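Local coordinates for protein adenylation domain (Streptomyces sp., PDB 5N9X) that is an adenylation domain of the ANL superfamily of AMP-binding enzymes and holds ATP and threonine in adjoining pockets, at residues G338-G343 with G414-Q419; I308-I313 with A320-L325; G343-I348 with W365-Q370; G285-P290 with E333-G338. One frame throughout, in Å; residues are numbered along the deposited sequence.

Contact 1: residues G338-G343 with G414-Q419. With ATP (adenosine-5'-triphosphate), chain D.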
# COMPACT_ATOMS: atom_id res chain seq x y z
N GLY A 338 13.15 -3.86 -10.52
CA GLY A 338 13.79 -2.85 -11.36
C GLY A 338 14.80 -1.94 -10.67
O GLY A 338 15.63 -2.42 -9.92
N ARG A 339 14.73 -0.64 -10.94
CA ARG A 339 15.64 0.35 -10.34
C ARG A 339 14.97 1.30 -9.36
O ARG A 339 13.82 1.63 -9.53
CB ARG A 339 16.32 1.18 -11.43
CG ARG A 339 17.83 1.32 -11.25
CD ARG A 339 18.52 1.66 -12.55
NE ARG A 339 19.17 0.48 -13.10
CZ ARG A 339 18.82 -0.10 -14.25
NH1 ARG A 339 17.82 0.42 -14.97
NH2 ARG A 339 19.45 -1.18 -14.69
N PRO A 340 15.71 1.76 -8.34
CA PRO A 340 15.21 2.81 -7.45
C PRO A 340 14.69 4.03 -8.21
O PRO A 340 15.26 4.37 -9.24
CB PRO A 340 16.44 3.16 -6.62
CG PRO A 340 17.17 1.84 -6.50
CD PRO A 340 16.98 1.17 -7.85
N LEU A 341 13.63 4.67 -7.73
CA LEU A 341 13.20 5.95 -8.32
C LEU A 341 14.32 6.97 -8.29
O LEU A 341 15.15 6.95 -7.38
CB LEU A 341 11.96 6.50 -7.62
CG LEU A 341 10.80 5.51 -7.63
CD1 LEU A 341 9.62 5.92 -6.73
CD2 LEU A 341 10.33 5.29 -9.09
N PRO A 342 14.37 7.85 -9.31
CA PRO A 342 15.39 8.91 -9.45
C PRO A 342 15.82 9.56 -8.13
O PRO A 342 17.02 9.79 -7.95
CB PRO A 342 14.70 9.92 -10.37
CG PRO A 342 13.94 9.05 -11.31
CD PRO A 342 13.54 7.78 -10.53
N GLY A 343 14.92 9.85 -7.22
CA GLY A 343 15.41 10.50 -5.99
C GLY A 343 16.37 9.69 -5.10
O GLY A 343 17.15 10.25 -4.33
N GLY A 414 21.81 -4.33 -13.97
CA GLY A 414 21.53 -3.32 -12.97
C GLY A 414 20.14 -3.33 -12.34
O GLY A 414 19.85 -2.49 -11.48
N ASP A 415 19.28 -4.27 -12.76
CA ASP A 415 17.93 -4.39 -12.17
C ASP A 415 17.94 -5.08 -10.82
O ASP A 415 18.71 -6.00 -10.59
CB ASP A 415 16.98 -5.17 -13.09
CG ASP A 415 16.38 -4.32 -14.16
OD1 ASP A 415 16.26 -3.11 -13.93
OD2 ASP A 415 15.99 -4.86 -15.22
N LEU A 416 17.05 -4.64 -9.94
CA LEU A 416 16.87 -5.36 -8.70
C LEU A 416 15.86 -6.50 -8.87
O LEU A 416 14.85 -6.35 -9.56
CB LEU A 416 16.44 -4.41 -7.58
CG LEU A 416 17.46 -3.31 -7.34
CD1 LEU A 416 17.09 -2.46 -6.14
CD2 LEU A 416 18.83 -3.95 -7.14
N VAL A 417 16.18 -7.64 -8.28
CA VAL A 417 15.27 -8.76 -8.21
C VAL A 417 14.94 -8.97 -6.73
O VAL A 417 15.84 -8.98 -5.89
CB VAL A 417 15.88 -10.04 -8.82
CG1 VAL A 417 14.91 -11.23 -8.68
CG2 VAL A 417 16.25 -9.82 -10.27
N TYR A 418 13.66 -9.12 -6.41
CA TYR A 418 13.23 -9.21 -5.03
C TYR A 418 13.28 -10.66 -4.57
O TYR A 418 12.71 -11.55 -5.22
CB TYR A 418 11.82 -8.63 -4.85
CG TYR A 418 11.24 -8.85 -3.47
CD1 TYR A 418 11.50 -7.96 -2.43
CD2 TYR A 418 10.44 -9.95 -3.19
CE1 TYR A 418 11.00 -8.16 -1.17
CE2 TYR A 418 9.92 -10.16 -1.95
CZ TYR A 418 10.21 -9.26 -0.92
OH TYR A 418 9.69 -9.46 0.34
N GLN A 419 13.93 -10.91 -3.42
CA GLN A 419 14.08 -12.27 -2.91
C GLN A 419 13.08 -12.61 -1.81
O GLN A 419 12.39 -13.64 -1.88
CB GLN A 419 15.52 -12.50 -2.43
CG GLN A 419 16.56 -12.21 -3.50
CD GLN A 419 16.49 -13.19 -4.68
OE1 GLN A 419 15.99 -14.31 -4.54
NE2 GLN A 419 17.02 -12.78 -5.83
PG ATP D . 5.75 -2.64 8.07
O1G ATP D . 7.12 -3.26 7.86
O2G ATP D . 5.23 -2.73 9.47
O3G ATP D . 5.62 -1.21 7.57
PB ATP D . 4.41 -3.59 5.65
O1B ATP D . 5.66 -4.31 5.13
O2B ATP D . 3.05 -4.04 5.21
O3B ATP D . 4.65 -3.58 7.27
PA ATP D . 4.16 -1.35 4.04
O1A ATP D . 5.08 -0.16 3.91
O2A ATP D . 2.67 -1.14 3.80
O3A ATP D . 4.42 -2.00 5.48
O5' ATP D . 4.65 -2.64 3.16
C5' ATP D . 5.86 -2.71 2.41
C4' ATP D . 6.35 -4.15 2.33
O4' ATP D . 5.70 -4.86 1.28
C3' ATP D . 7.85 -4.31 2.13
O3' ATP D . 8.39 -4.72 3.38
C2' ATP D . 8.02 -5.41 1.11
O2' ATP D . 8.39 -6.60 1.80
C1' ATP D . 6.64 -5.63 0.51
N9 ATP D . 6.58 -5.18 -0.91
C8 ATP D . 6.09 -3.99 -1.33
N7 ATP D . 6.15 -3.85 -2.68
C5 ATP D . 6.69 -4.99 -3.15
C6 ATP D . 7.03 -5.50 -4.50
N6 ATP D . 6.80 -4.74 -5.59
N1 ATP D . 7.58 -6.72 -4.59
C2 ATP D . 7.84 -7.45 -3.48
N3 ATP D . 7.54 -7.07 -2.22
C4 ATP D . 6.98 -5.86 -1.99
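Gly338 and Leu416 form an antiparallel hydrogen-bonded pair at a classic beta bulge, where strands 336-340 and 416-421 meet in the large mixed sheet of the adenylation domain. The additional bulge residue is Ile337, which also faces Leu416. Of the two backbone bonds, Leu416 N to Gly338 O is short at 2.6 Å and close to straight (162°), although the donor approaches from above the carbonyl plane. The return bond, Gly338 N to Leu416 O at 3.2 Å, lies in the carbonyl plane on a lone pair. Gly338 has a positive phi (86°), at which a side chain would collide with the carbonyl oxygen of Ile337, so the position suits glycine. In this close pairing Leu416 CB lies 3.2 Å from Gly338 O; with CG anti to the carbonyl carbon, CD1 reaches Pro340 CD at 4.0 Å. Arg339, bent at chi3, carries its guanidinium to the turn before the second strand, where NH2 lies 3.3 Å from Gly414 C. Asp415 OD1 sits above one guanidinium face, toward the rim. The long salt bridge from Arg339 NH2 to Asp415 OD1 (3.8 Å) therefore rests on charge alone, with no N-H aimed at the oxygen. Further along, Tyr418 is held by a hydrogen bond from its hydroxyl to Asp406, and ATP C2 lies over the centre of one face of its ring, 3.6 Å from Tyr418 CD2.

Contact 2: residues I308-I313 with A320-L325. With ATP (adenosine-5'-triphosphate), chain D; THR (threonine), chain C.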
# COMPACT_ATOMS: atom_id res chain seq x y z
N ILE A 308 3.48 -2.34 -14.70
CA ILE A 308 4.58 -1.79 -13.92
C ILE A 308 4.55 -2.35 -12.50
O ILE A 308 3.58 -2.18 -11.75
CB ILE A 308 4.53 -0.24 -13.86
CG1 ILE A 308 5.06 0.36 -15.16
CG2 ILE A 308 5.36 0.29 -12.70
CD1 ILE A 308 4.06 0.45 -16.23
N ASN A 309 5.63 -3.03 -12.13
CA ASN A 309 5.74 -3.51 -10.78
C ASN A 309 6.46 -2.43 -10.02
O ASN A 309 7.44 -1.90 -10.51
CB ASN A 309 6.49 -4.85 -10.69
CG ASN A 309 6.53 -5.36 -9.27
OD1 ASN A 309 5.79 -4.87 -8.42
ND2 ASN A 309 7.39 -6.35 -9.00
N MET A 310 5.95 -2.06 -8.86
CA MET A 310 6.67 -1.08 -8.03
C MET A 310 6.91 -1.62 -6.64
O MET A 310 5.96 -1.93 -5.92
CB MET A 310 5.91 0.26 -7.96
CG MET A 310 5.77 0.96 -9.30
SD MET A 310 5.05 2.63 -9.28
CE MET A 310 6.55 3.63 -9.07
N TYR A 311 8.18 -1.77 -6.27
CA TYR A 311 8.52 -2.10 -4.89
C TYR A 311 8.36 -0.83 -4.10
O TYR A 311 8.74 0.26 -4.59
CB TYR A 311 9.94 -2.67 -4.73
CG TYR A 311 10.44 -2.71 -3.29
CD1 TYR A 311 10.18 -3.80 -2.48
CD2 TYR A 311 11.18 -1.67 -2.75
CE1 TYR A 311 10.62 -3.85 -1.18
CE2 TYR A 311 11.63 -1.71 -1.45
CZ TYR A 311 11.35 -2.79 -0.67
OH TYR A 311 11.79 -2.83 0.62
N GLY A 312 7.80 -0.94 -2.90
CA GLY A 312 7.58 0.22 -2.06
C GLY A 312 7.37 -0.17 -0.62
O GLY A 312 7.03 -1.32 -0.31
N ILE A 313 7.60 0.80 0.27
CA ILE A 313 7.35 0.68 1.70
C ILE A 313 6.82 2.00 2.19
O ILE A 313 7.14 3.04 1.60
CB ILE A 313 8.64 0.36 2.49
CG1 ILE A 313 9.84 0.89 1.73
CG2 ILE A 313 8.77 -1.11 2.76
CD1 ILE A 313 11.14 0.52 2.32
N ALA A 320 9.27 2.84 -4.24
CA ALA A 320 10.71 3.03 -4.18
C ALA A 320 11.42 2.56 -5.46
O ALA A 320 12.62 2.86 -5.66
CB ALA A 320 11.28 2.31 -2.98
N THR A 321 10.72 1.80 -6.30
CA THR A 321 11.29 1.32 -7.56
C THR A 321 10.26 1.32 -8.68
O THR A 321 9.08 1.59 -8.44
CB THR A 321 11.88 -0.12 -7.46
OG1 THR A 321 10.83 -1.09 -7.48
CG2 THR A 321 12.70 -0.30 -6.20
N PHE A 322 10.72 0.99 -9.88
CA PHE A 322 9.91 0.98 -11.10
C PHE A 322 10.47 -0.08 -12.04
O PHE A 322 11.68 -0.14 -12.32
CB PHE A 322 9.91 2.37 -11.77
CG PHE A 322 9.16 2.46 -13.09
CD1 PHE A 322 9.70 1.95 -14.28
CD2 PHE A 322 7.93 3.13 -13.16
CE1 PHE A 322 9.01 2.06 -15.51
CE2 PHE A 322 7.24 3.27 -14.38
CZ PHE A 322 7.78 2.73 -15.56
N HIS A 323 9.59 -0.92 -12.55
CA HIS A 323 9.98 -1.86 -13.56
C HIS A 323 8.81 -2.14 -14.48
O HIS A 323 7.79 -2.70 -14.05
CB HIS A 323 10.47 -3.17 -12.95
CG HIS A 323 10.83 -4.20 -13.97
ND1 HIS A 323 11.91 -4.06 -14.82
CD2 HIS A 323 10.23 -5.37 -14.31
CE1 HIS A 323 11.98 -5.12 -15.61
NE2 HIS A 323 10.97 -5.92 -15.32
N ARG A 324 8.96 -1.77 -15.75
CA ARG A 324 7.98 -2.13 -16.76
C ARG A 324 8.15 -3.62 -17.15
O ARG A 324 9.24 -4.06 -17.53
CB ARG A 324 8.10 -1.22 -17.99
CG ARG A 324 7.21 -1.67 -19.12
CD ARG A 324 7.02 -0.66 -20.24
NE ARG A 324 7.30 -1.33 -21.51
CZ ARG A 324 6.40 -2.02 -22.20
NH1 ARG A 324 5.17 -2.17 -21.73
NH2 ARG A 324 6.74 -2.61 -23.34
N LEU A 325 7.06 -4.38 -17.03
CA LEU A 325 7.11 -5.78 -17.38
C LEU A 325 7.35 -6.03 -18.89
O LEU A 325 6.81 -5.31 -19.75
CB LEU A 325 5.83 -6.47 -16.91
CG LEU A 325 5.91 -6.92 -15.45
CD1 LEU A 325 5.74 -5.74 -14.50
CD2 LEU A 325 4.86 -7.97 -15.15
PG ATP D . 5.75 -2.64 8.07
O1G ATP D . 7.12 -3.26 7.86
O2G ATP D . 5.23 -2.73 9.47
O3G ATP D . 5.62 -1.21 7.57
PB ATP D . 4.41 -3.59 5.65
O1B ATP D . 5.66 -4.31 5.13
O2B ATP D . 3.05 -4.04 5.21
O3B ATP D . 4.65 -3.58 7.27
PA ATP D . 4.16 -1.35 4.04
O1A ATP D . 5.08 -0.16 3.91
O2A ATP D . 2.67 -1.14 3.80
O3A ATP D . 4.42 -2.00 5.48
O5' ATP D . 4.65 -2.64 3.16
C5' ATP D . 5.86 -2.71 2.41
C4' ATP D . 6.35 -4.15 2.33
O4' ATP D . 5.70 -4.86 1.28
C3' ATP D . 7.85 -4.31 2.13
O3' ATP D . 8.39 -4.72 3.38
C2' ATP D . 8.02 -5.41 1.11
O2' ATP D . 8.39 -6.60 1.80
C1' ATP D . 6.64 -5.63 0.51
N9 ATP D . 6.58 -5.18 -0.91
C8 ATP D . 6.09 -3.99 -1.33
N7 ATP D . 6.15 -3.85 -2.68
C5 ATP D . 6.69 -4.99 -3.15
C6 ATP D . 7.03 -5.50 -4.50
N6 ATP D . 6.80 -4.74 -5.59
N1 ATP D . 7.58 -6.72 -4.59
C2 ATP D . 7.84 -7.45 -3.48
N3 ATP D . 7.54 -7.07 -2.22
C4 ATP D . 6.98 -5.86 -1.99
N THR C . 3.43 1.28 0.04
CA THR C . 2.57 0.11 -0.20
C THR C . 2.98 -0.94 0.80
O THR C . 2.40 -2.01 1.03
CB THR C . 2.73 -0.48 -1.63
OG1 THR C . 4.13 -0.64 -1.94
CG2 THR C . 2.06 0.44 -2.65
OXT THR C . 4.02 -0.63 1.37
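The Phe322 ring has Ile308 CG2 over one face, a CH-pi contact of 4.2 Å to the ring centroid, and Met310 CE at its edge near the ring plane; outside the hairpin, Phe195 meets it edge-to-face. The Tyr311 ring lies obliquely between the adenine, whose C5 is 3.7 Å from Tyr311 CD1, and the methyl groups of Ala320 and Thr321, while its hydroxyl bonds Asp406. Both rings belong to the beta hairpin of strands 306-310 and 321-324, whose first arm runs into the Tyr-Gly-Ile-Thr-Glu sequence, core motif A5 of adenylation domains. Asn309 and His323 form its hydrogen-bonded pair, with Asn309 N to His323 O at 2.9 Å. Beyond it, a side-chain acceptor, Thr321 OG1, takes the N-H of Tyr311: at chi1 78° it stands between the backbone N and the carbonyl carbon, lies 3.0 Å from Tyr311 N and also bonds Ile337 O. Tyr311 O is gripped by two N-H groups, those of Ala320 and Thr321. With the backbone thus held, Asn309 and Met310 present two acceptors to the ATP amino group: N6 donates weakly to Asn309 OD1 and more directly to Met310 O at 3.0 Å.

Contact 3: residues G343-I348 with W365-Q370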
# COMPACT_ATOMS: atom_id res chain seq x y z
N GLY A 343 14.92 9.85 -7.22
CA GLY A 343 15.41 10.50 -5.99
C GLY A 343 16.37 9.69 -5.10
O GLY A 343 17.15 10.25 -4.33
N PHE A 344 16.30 8.37 -5.22
CA PHE A 344 16.99 7.45 -4.31
C PHE A 344 18.43 7.13 -4.59
O PHE A 344 18.83 6.91 -5.74
CB PHE A 344 16.25 6.11 -4.27
CG PHE A 344 14.89 6.21 -3.69
CD1 PHE A 344 14.73 6.15 -2.31
CD2 PHE A 344 13.77 6.33 -4.51
CE1 PHE A 344 13.47 6.24 -1.75
CE2 PHE A 344 12.50 6.42 -3.96
CZ PHE A 344 12.35 6.37 -2.58
N THR A 345 19.21 7.03 -3.53
CA THR A 345 20.42 6.22 -3.59
C THR A 345 20.18 5.01 -2.69
O THR A 345 19.34 5.05 -1.79
CB THR A 345 21.69 6.99 -3.18
OG1 THR A 345 21.65 7.26 -1.78
CG2 THR A 345 21.78 8.27 -3.93
N HIS A 346 20.91 3.93 -2.93
CA HIS A 346 20.67 2.68 -2.22
C HIS A 346 21.93 1.85 -2.01
O HIS A 346 22.97 2.11 -2.60
CB HIS A 346 19.64 1.85 -2.99
CG HIS A 346 20.18 1.21 -4.23
ND1 HIS A 346 20.52 1.94 -5.36
CD2 HIS A 346 20.43 -0.08 -4.54
CE1 HIS A 346 20.96 1.12 -6.29
NE2 HIS A 346 20.92 -0.11 -5.82
N ARG A 347 21.80 0.84 -1.15
CA ARG A 347 22.84 -0.13 -0.85
C ARG A 347 22.16 -1.50 -0.82
O ARG A 347 20.98 -1.60 -0.51
CB ARG A 347 23.52 0.18 0.50
CG ARG A 347 24.57 1.31 0.49
CD ARG A 347 25.34 1.40 1.82
NE ARG A 347 26.36 0.35 1.99
CZ ARG A 347 26.63 -0.30 3.12
NH1 ARG A 347 25.96 -0.05 4.23
NH2 ARG A 347 27.57 -1.23 3.14
N ILE A 348 22.90 -2.55 -1.15
CA ILE A 348 22.46 -3.91 -0.94
C ILE A 348 23.46 -4.49 0.04
O ILE A 348 24.62 -4.63 -0.30
CB ILE A 348 22.42 -4.71 -2.25
CG1 ILE A 348 21.70 -3.91 -3.33
CG2 ILE A 348 21.74 -6.04 -2.02
CD1 ILE A 348 21.71 -4.54 -4.73
N TRP A 365 18.87 -1.02 1.45
CA TRP A 365 18.87 0.24 2.19
C TRP A 365 18.52 1.35 1.19
O TRP A 365 18.89 1.26 0.02
CB TRP A 365 20.24 0.52 2.83
CG TRP A 365 20.56 -0.36 4.02
CD1 TRP A 365 19.93 -1.51 4.39
CD2 TRP A 365 21.62 -0.16 4.99
NE1 TRP A 365 20.52 -2.04 5.52
CE2 TRP A 365 21.55 -1.23 5.91
CE3 TRP A 365 22.60 0.83 5.18
CZ2 TRP A 365 22.44 -1.35 6.99
CZ3 TRP A 365 23.48 0.70 6.25
CH2 TRP A 365 23.39 -0.38 7.14
N LEU A 366 17.79 2.38 1.65
CA LEU A 366 17.34 3.47 0.78
C LEU A 366 17.54 4.88 1.40
O LEU A 366 17.17 5.13 2.54
CB LEU A 366 15.86 3.29 0.40
CG LEU A 366 15.38 2.04 -0.35
CD1 LEU A 366 13.85 1.97 -0.40
CD2 LEU A 366 15.94 1.99 -1.78
N ALA A 367 18.12 5.78 0.61
CA ALA A 367 18.29 7.17 1.03
C ALA A 367 17.69 8.10 -0.01
O ALA A 367 17.66 7.77 -1.20
CB ALA A 367 19.74 7.48 1.23
N GLY A 368 17.26 9.29 0.42
CA GLY A 368 16.73 10.28 -0.50
C GLY A 368 15.57 11.10 0.08
O GLY A 368 15.16 10.89 1.21
N PRO A 369 15.02 12.02 -0.73
CA PRO A 369 13.96 12.93 -0.27
C PRO A 369 12.59 12.28 -0.03
O PRO A 369 11.73 12.95 0.56
CB PRO A 369 13.88 13.95 -1.41
CG PRO A 369 14.31 13.17 -2.63
CD PRO A 369 15.38 12.24 -2.15
N GLN A 370 12.38 11.04 -0.45
CA GLN A 370 11.12 10.33 -0.13
C GLN A 370 11.17 9.58 1.20
O GLN A 370 10.14 9.12 1.69
CB GLN A 370 10.75 9.34 -1.23
CG GLN A 370 10.16 9.94 -2.50
CD GLN A 370 9.98 8.88 -3.59
OE1 GLN A 370 10.48 9.03 -4.72
NE2 GLN A 370 9.25 7.80 -3.25
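Phe344 CG stands anti to the carbonyl carbon (chi1 -65°), a rotation that carries the ring across the Gln370 side chain, itself extended beyond CG. The two side chains cross at about a right angle, and Phe344 CE2 comes to 3.4 Å from Gln370 OE1. The amide is held at its other end, where Gln370 NE2 bonds the backbone oxygens of His319 and Thr316. Arg347 and Trp365 also have CG anti to the carbonyl carbon; their CB atoms, 4.0 Å apart in a hydrogen-bonded pair, start two chains that run side by side in the same direction. A bend at chi3 (77°) then brings Arg347 NH1 to 3.3 Å from Trp365 CZ3, which lies at the guanidinium edge, in its plane; guanidinium and indole are turned 85° to each other. Asp355, a salt-bridge partner, takes up Arg347 NE, and the indole stacks on His403. These contacts decorate an antiparallel beta hairpin of strands 345-349 and 362-367. Thr345 pairs with Ala367 as Arg347 does with Trp365, and His346 with Leu366 is the non-hydrogen-bonded pair between them. Ala367 N to Thr345 O, at 2.8 Å, is nearly straight and in the carbonyl plane. On the Leu366 face, Phe344 CD1 packs against Leu366 CB at 4.1 Å. Just before strand 345-349, Phe344 CA makes a CA-H...O contact to Ala367 O at 3.2 Å; Gly343 O lies 3.4 Å from Pro369 CD.

Contact 4: residues G285-P290 with E333-G338. With ATP (adenosine-5'-triphosphate), chain D; THR (threonine), chain C.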
# COMPACT_ATOMS: atom_id res chain seq x y z
N GLY A 285 3.13 -3.69 -3.24
CA GLY A 285 2.83 -4.14 -1.90
C GLY A 285 3.11 -5.60 -1.64
O GLY A 285 3.14 -6.00 -0.48
N GLU A 286 3.28 -6.39 -2.69
CA GLU A 286 3.53 -7.82 -2.54
C GLU A 286 4.51 -8.25 -3.59
O GLU A 286 4.72 -7.52 -4.56
CB GLU A 286 2.26 -8.66 -2.68
CG GLU A 286 1.10 -8.16 -1.88
CD GLU A 286 -0.03 -9.15 -1.79
OE1 GLU A 286 -0.53 -9.61 -2.85
OE2 GLU A 286 -0.44 -9.46 -0.65
N LYS A 287 5.08 -9.44 -3.41
CA LYS A 287 5.97 -10.04 -4.40
C LYS A 287 5.17 -10.46 -5.62
O LYS A 287 4.27 -11.27 -5.52
CB LYS A 287 6.70 -11.23 -3.79
CG LYS A 287 7.74 -11.89 -4.68
CD LYS A 287 8.04 -13.31 -4.19
CE LYS A 287 9.09 -14.01 -5.05
NZ LYS A 287 10.36 -14.25 -4.29
N LEU A 288 5.48 -9.89 -6.78
CA LEU A 288 4.72 -10.21 -7.99
C LEU A 288 5.41 -11.35 -8.77
O LEU A 288 6.53 -11.18 -9.25
CB LEU A 288 4.56 -8.95 -8.86
CG LEU A 288 3.76 -9.00 -10.17
CD1 LEU A 288 2.25 -9.19 -9.95
CD2 LEU A 288 4.02 -7.77 -11.05
N THR A 289 4.77 -12.52 -8.85
CA THR A 289 5.32 -13.65 -9.59
C THR A 289 4.82 -13.63 -11.02
O THR A 289 3.66 -13.30 -11.28
CB THR A 289 4.96 -15.02 -8.97
OG1 THR A 289 3.53 -15.14 -8.91
CG2 THR A 289 5.56 -15.19 -7.59
N PRO A 290 5.71 -13.96 -11.96
CA PRO A 290 5.36 -14.06 -13.39
C PRO A 290 4.07 -14.84 -13.65
O PRO A 290 3.29 -14.44 -14.51
CB PRO A 290 6.58 -14.79 -13.98
CG PRO A 290 7.74 -14.35 -13.08
CD PRO A 290 7.14 -14.23 -11.70
N GLU A 333 11.07 -17.41 -13.35
CA GLU A 333 10.17 -17.18 -12.23
C GLU A 333 10.76 -16.16 -11.27
O GLU A 333 10.57 -16.27 -10.07
CB GLU A 333 9.85 -18.48 -11.52
CG GLU A 333 8.37 -18.70 -11.32
CD GLU A 333 7.96 -20.15 -11.46
OE1 GLU A 333 8.55 -21.00 -10.75
OE2 GLU A 333 7.07 -20.42 -12.29
N ASP A 334 11.47 -15.18 -11.82
CA ASP A 334 12.06 -14.12 -11.01
C ASP A 334 11.14 -12.89 -10.88
O ASP A 334 10.42 -12.50 -11.81
CB ASP A 334 13.42 -13.71 -11.59
CG ASP A 334 14.57 -14.56 -11.03
OD1 ASP A 334 14.85 -14.43 -9.82
OD2 ASP A 334 15.18 -15.35 -11.80
N SER A 335 11.19 -12.30 -9.69
CA SER A 335 10.44 -11.09 -9.37
C SER A 335 11.27 -9.82 -9.56
O SER A 335 11.95 -9.36 -8.63
CB SER A 335 9.94 -11.16 -7.93
OG SER A 335 8.91 -10.21 -7.73
N VAL A 336 11.20 -9.23 -10.74
CA VAL A 336 11.99 -8.02 -11.01
C VAL A 336 11.26 -6.76 -10.52
O VAL A 336 10.11 -6.51 -10.92
CB VAL A 336 12.32 -7.87 -12.50
CG1 VAL A 336 13.42 -6.84 -12.70
CG2 VAL A 336 12.74 -9.22 -13.07
N ILE A 337 11.92 -6.00 -9.66
CA ILE A 337 11.37 -4.76 -9.14
C ILE A 337 12.06 -3.58 -9.81
O ILE A 337 11.62 -2.45 -9.69
CB ILE A 337 11.49 -4.64 -7.59
CG1 ILE A 337 12.94 -4.51 -7.13
CG2 ILE A 337 10.83 -5.82 -6.92
CD1 ILE A 337 13.16 -4.85 -5.68
N GLY A 338 13.15 -3.86 -10.52
CA GLY A 338 13.79 -2.85 -11.36
C GLY A 338 14.80 -1.94 -10.67
O GLY A 338 15.63 -2.42 -9.92
PG ATP D . 5.75 -2.64 8.07
O1G ATP D . 7.12 -3.26 7.86
O2G ATP D . 5.23 -2.73 9.47
O3G ATP D . 5.62 -1.21 7.57
PB ATP D . 4.41 -3.59 5.65
O1B ATP D . 5.66 -4.31 5.13
O2B ATP D . 3.05 -4.04 5.21
O3B ATP D . 4.65 -3.58 7.27
PA ATP D . 4.16 -1.35 4.04
O1A ATP D . 5.08 -0.16 3.91
O2A ATP D . 2.67 -1.14 3.80
O3A ATP D . 4.42 -2.00 5.48
O5' ATP D . 4.65 -2.64 3.16
C5' ATP D . 5.86 -2.71 2.41
C4' ATP D . 6.35 -4.15 2.33
O4' ATP D . 5.70 -4.86 1.28
C3' ATP D . 7.85 -4.31 2.13
O3' ATP D . 8.39 -4.72 3.38
C2' ATP D . 8.02 -5.41 1.11
O2' ATP D . 8.39 -6.60 1.80
C1' ATP D . 6.64 -5.63 0.51
N9 ATP D . 6.58 -5.18 -0.91
C8 ATP D . 6.09 -3.99 -1.33
N7 ATP D . 6.15 -3.85 -2.68
C5 ATP D . 6.69 -4.99 -3.15
C6 ATP D . 7.03 -5.50 -4.50
N6 ATP D . 6.80 -4.74 -5.59
N1 ATP D . 7.58 -6.72 -4.59
C2 ATP D . 7.84 -7.45 -3.48
N3 ATP D . 7.54 -7.07 -2.22
C4 ATP D . 6.98 -5.86 -1.99
N THR C . 3.43 1.28 0.04
CA THR C . 2.57 0.11 -0.20
C THR C . 2.98 -0.94 0.80
O THR C . 2.40 -2.01 1.03
CB THR C . 2.73 -0.48 -1.63
OG1 THR C . 4.13 -0.64 -1.94
CG2 THR C . 2.06 0.44 -2.65
OXT THR C . 4.02 -0.63 1.37
O HOH W 1 7.60 -7.88 -6.89
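The loop that follows strand 280-284 and leads into helix 290-300 lines the adenine pocket of this adenylation domain, and residues 285-290 of it pack against residues 333-335, which lead into strand 336-340. Ser335 carries the polar part of the contact. Its CB points toward the loop and OG stands anti to the backbone N (chi1 -163°), donating to Leu288 O at 3.0 Å; the donor lies well above the carbonyl plane, 41° out of it. A water closes a second link: it accepts from Leu288 N at 2.9 Å and donates to Ser335 OG at 2.8 Å. Both backbone polar groups of Leu288 are thereby tied, directly or through the water, to one hydroxyl. Lys287 lies alongside, CG anti to its backbone N and the chain extended as far as its bend at chi4. Its CG passes 3.7 Å from Ser335 OG, and NZ makes a weak hydrogen bond to Gln419 O. At the other end Pro290 is the apolar part: its ring leans on the Glu333-Asp334 backbone, with CG 3.5 Å from Asp334 O and 3.8 Å from Glu333 CA. On the nucleotide side, Lys287 CA comes to 3.3 Å from ATP C2, and Ile337 approaches the same ring with CG2. Since Ser335 OG gives its proton to Leu288 O and takes one from the water, the hydroxyl is satisfied as donor and acceptor at once, which is consistent with a fixed rotation and with a loop held in place beside the adenine.

How the contacts relate
All four contacts belong to one large mixed sheet and its bordering loops. Across it run strands 306-310, 321-324, 336-340 and 416-421: contact 2 joins the first two, contact 1 the last two, about 8 Å apart between centres, and the pairing of 321-324 with 336-340 lies between. Contact 4 shares Gly338 with contact 1 and encloses contact 2 along the chain; contact 3, which shares Gly343, is nested inside the loop closed by contact 1. Contacts 3 and 4 are the most distant, about 20 Å between centres. Strand 336-340 links contacts 1, 2 and 4, and strand 345-349 of contact 3 follows it in the chain. Contacts 1, 2 and 4 all touch ATP, whereas contact 3 packs behind Ala320 and Leu341 without touching it.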